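Local coordinates for periplasmic cell division protein (SufI) (Aquifex aeolicus, PDB 6SYY), which binds copper ions and probably acts as a multicopper oxidase, oxidising its substrates, at residues A[198-203]-A[247-252]. Sequence-based numbering, arbitrary orientation.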
loop_
_atom_site.group_PDB
_atom_site.type_symbol
_atom_site.label_atom_id
_atom_site.label_comp_id
_atom_site.label_asym_id
_atom_site.label_seq_id
_atom_site.Cartn_x
_atom_site.Cartn_y
_atom_site.Cartn_z
ATOM N N VAL A 198 16.105 -3.545 12.929
ATOM C CA VAL A 198 16.983 -4.657 13.268
ATOM C C VAL A 198 16.484 -5.915 12.564
ATOM O O VAL A 198 17.102 -6.384 11.601
ATOM C CB VAL A 198 17.070 -4.860 14.792
ATOM C CG1 VAL A 198 18.003 -6.020 15.126
ATOM C CG2 VAL A 198 17.540 -3.589 15.459
ATOM N N ILE A 199 15.368 -6.470 13.036
ATOM C CA ILE A 199 14.735 -7.610 12.382
ATOM C C ILE A 199 13.303 -7.322 11.958
ATOM O O ILE A 199 12.624 -8.228 11.463
ATOM C CB ILE A 199 14.787 -8.876 13.264
ATOM C CG1 ILE A 199 14.007 -8.668 14.563
ATOM C CG2 ILE A 199 16.243 -9.270 13.555
ATOM C CD1 ILE A 199 13.937 -9.912 15.434
ATOM N N ASP A 200 12.821 -6.088 12.136
ATOM C CA ASP A 200 11.526 -5.639 11.627
ATOM C C ASP A 200 11.828 -4.595 10.552
ATOM O O ASP A 200 12.053 -3.422 10.861
ATOM C CB ASP A 200 10.659 -5.079 12.754
ATOM C CG ASP A 200 9.201 -4.887 12.344
ATOM O OD1 ASP A 200 8.896 -4.977 11.138
ATOM O OD2 ASP A 200 8.353 -4.648 13.232
ATOM N N ILE A 201 11.831 -5.023 9.294
ATOM C CA ILE A 201 12.427 -4.275 8.197
ATOM C C ILE A 201 11.349 -3.891 7.188
ATOM O O ILE A 201 10.655 -4.767 6.660
ATOM C CB ILE A 201 13.537 -5.081 7.502
ATOM C CG1 ILE A 201 14.582 -5.558 8.520
ATOM C CG2 ILE A 201 14.158 -4.270 6.371
ATOM C CD1 ILE A 201 15.307 -4.451 9.234
ATOM N N PRO A 202 11.182 -2.609 6.867
ATOM C CA PRO A 202 10.291 -2.236 5.764
ATOM C C PRO A 202 10.951 -2.509 4.425
ATOM O O PRO A 202 12.155 -2.315 4.252
ATOM C CB PRO A 202 10.074 -0.731 5.976
ATOM C CG PRO A 202 11.315 -0.277 6.660
ATOM C CD PRO A 202 11.773 -1.429 7.526
ATOM N N LEU A 203 10.145 -2.962 3.467
ATOM C CA LEU A 203 10.602 -3.168 2.094
ATOM C C LEU A 203 9.600 -2.465 1.182
ATOM O O LEU A 203 8.621 -3.062 0.725
ATOM C CB LEU A 203 10.746 -4.654 1.761
ATOM C CG LEU A 203 11.700 -5.501 2.616
ATOM C CD1 LEU A 203 11.733 -6.924 2.098
ATOM C CD2 LEU A 203 13.104 -4.919 2.642
ATOM N N ILE A 247 14.699 -15.048 12.884
ATOM C CA ILE A 247 13.451 -14.696 12.221
ATOM C C ILE A 247 13.443 -13.196 11.968
ATOM O O ILE A 247 13.684 -12.399 12.882
ATOM C CB ILE A 247 12.238 -15.118 13.062
ATOM C CG1 ILE A 247 12.141 -16.646 13.131
ATOM C CG2 ILE A 247 10.960 -14.484 12.497
ATOM C CD1 ILE A 247 11.134 -17.156 14.148
ATOM N N TYR A 248 13.188 -12.810 10.721
ATOM C CA TYR A 248 13.021 -11.415 10.342
ATOM C C TYR A 248 11.584 -11.174 9.907
ATOM O O TYR A 248 10.975 -12.016 9.239
ATOM C CB TYR A 248 13.966 -11.019 9.206
ATOM C CG TYR A 248 15.389 -10.776 9.637
ATOM C CD1 TYR A 248 16.206 -11.831 10.021
ATOM C CD2 TYR A 248 15.922 -9.492 9.652
ATOM C CE1 TYR A 248 17.513 -11.616 10.419
ATOM C CE2 TYR A 248 17.229 -9.265 10.049
ATOM C CZ TYR A 248 18.019 -10.333 10.431
ATOM O OH TYR A 248 19.322 -10.126 10.825
ATOM N N ARG A 249 11.045 -10.028 10.292
ATOM C CA ARG A 249 9.770 -9.564 9.773
ATOM C C ARG A 249 10.038 -8.525 8.694
ATOM O O ARG A 249 10.767 -7.556 8.929
ATOM C CB ARG A 249 8.908 -8.966 10.881
ATOM C CG ARG A 249 7.663 -8.271 10.374
ATOM C CD ARG A 249 6.853 -7.750 11.529
ATOM N NE ARG A 249 5.527 -7.316 11.112
ATOM C CZ ARG A 249 4.540 -7.067 11.962
ATOM N NH1 ARG A 249 4.742 -7.219 13.267
ATOM N NH2 ARG A 249 3.357 -6.671 11.515
ATOM N N PHE A 250 9.463 -8.734 7.515
ATOM C CA PHE A 250 9.552 -7.765 6.430
ATOM C C PHE A 250 8.157 -7.252 6.111
ATOM O O PHE A 250 7.243 -8.043 5.846
ATOM C CB PHE A 250 10.206 -8.375 5.192
ATOM C CG PHE A 250 11.609 -8.845 5.426
ATOM C CD1 PHE A 250 12.647 -7.934 5.533
ATOM C CD2 PHE A 250 11.890 -10.195 5.546
ATOM C CE1 PHE A 250 13.942 -8.362 5.755
ATOM C CE2 PHE A 250 13.183 -10.630 5.767
ATOM C CZ PHE A 250 14.211 -9.713 5.872
ATOM N N ARG A 251 7.996 -5.933 6.151
ATOM C CA ARG A 251 6.750 -5.264 5.790
ATOM C C ARG A 251 6.876 -4.835 4.338
ATOM O O ARG A 251 7.442 -3.781 4.036
ATOM C CB ARG A 251 6.482 -4.076 6.702
ATOM C CG ARG A 251 6.313 -4.469 8.148
ATOM C CD ARG A 251 6.256 -3.251 9.030
ATOM N NE ARG A 251 6.253 -3.622 10.441
ATOM C CZ ARG A 251 5.164 -3.667 11.199
ATOM N NH1 ARG A 251 3.977 -3.359 10.687
ATOM N NH2 ARG A 251 5.266 -4.016 12.472
ATOM N N ILE A 252 6.360 -5.662 3.437
ATOM C CA ILE A 252 6.492 -5.396 2.010
ATOM C C ILE A 252 5.373 -4.456 1.586
ATOM O O ILE A 252 4.190 -4.751 1.779
ATOM C CB ILE A 252 6.464 -6.696 1.198
ATOM C CG1 ILE A 252 7.609 -7.614 1.638
ATOM C CG2 ILE A 252 6.549 -6.380 -0.287
ATOM C CD1 ILE A 252 7.510 -9.010 1.093
#
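Asp200 and Arg251 join the parallel strands 200-203 and 247-252 through a two-pronged salt bridge laid over their backbone ladder. Arg251 grips the carboxylate side-on: NE reaches OD1 of Asp200 at 3.1 Å, while NH2 meets the syn lone pair of OD2 at 3.2 Å, the two flat groups nearly coplanar; NH1 is hydrogen-bonded to Thr155 OG1. The guanidinium groups of Arg249 and Arg251 lie face to face; Arg249 is itself salt-bridged to Glu185 and Asp302, which, with Asp200, probably offset the crowding of like charge. An alanine in place of Arg251 would probably leave the buried carboxylate of Asp200 without its paired N-H donors. On the other face of the sheet the packing is tight and apolar: Phe250 CD1 lies 3.6 Å from Ile201 CB and 3.7 Å from Leu203 CD1. Equally close, Ile199 CG2 makes a CH-pi contact over the Tyr248 ring face, 3.8 Å from its centroid. The loose side is exposed Val198, its side chain 6.1 Å from 247-252 although its O reaches the Tyr248 ring. Arg249 bonds through N-H and C=O to Ile199 and Ile201, Arg251 to Ile201 and Leu203: the parallel beta pattern, here within a cupredoxin-like domain of the multicopper oxidase fold.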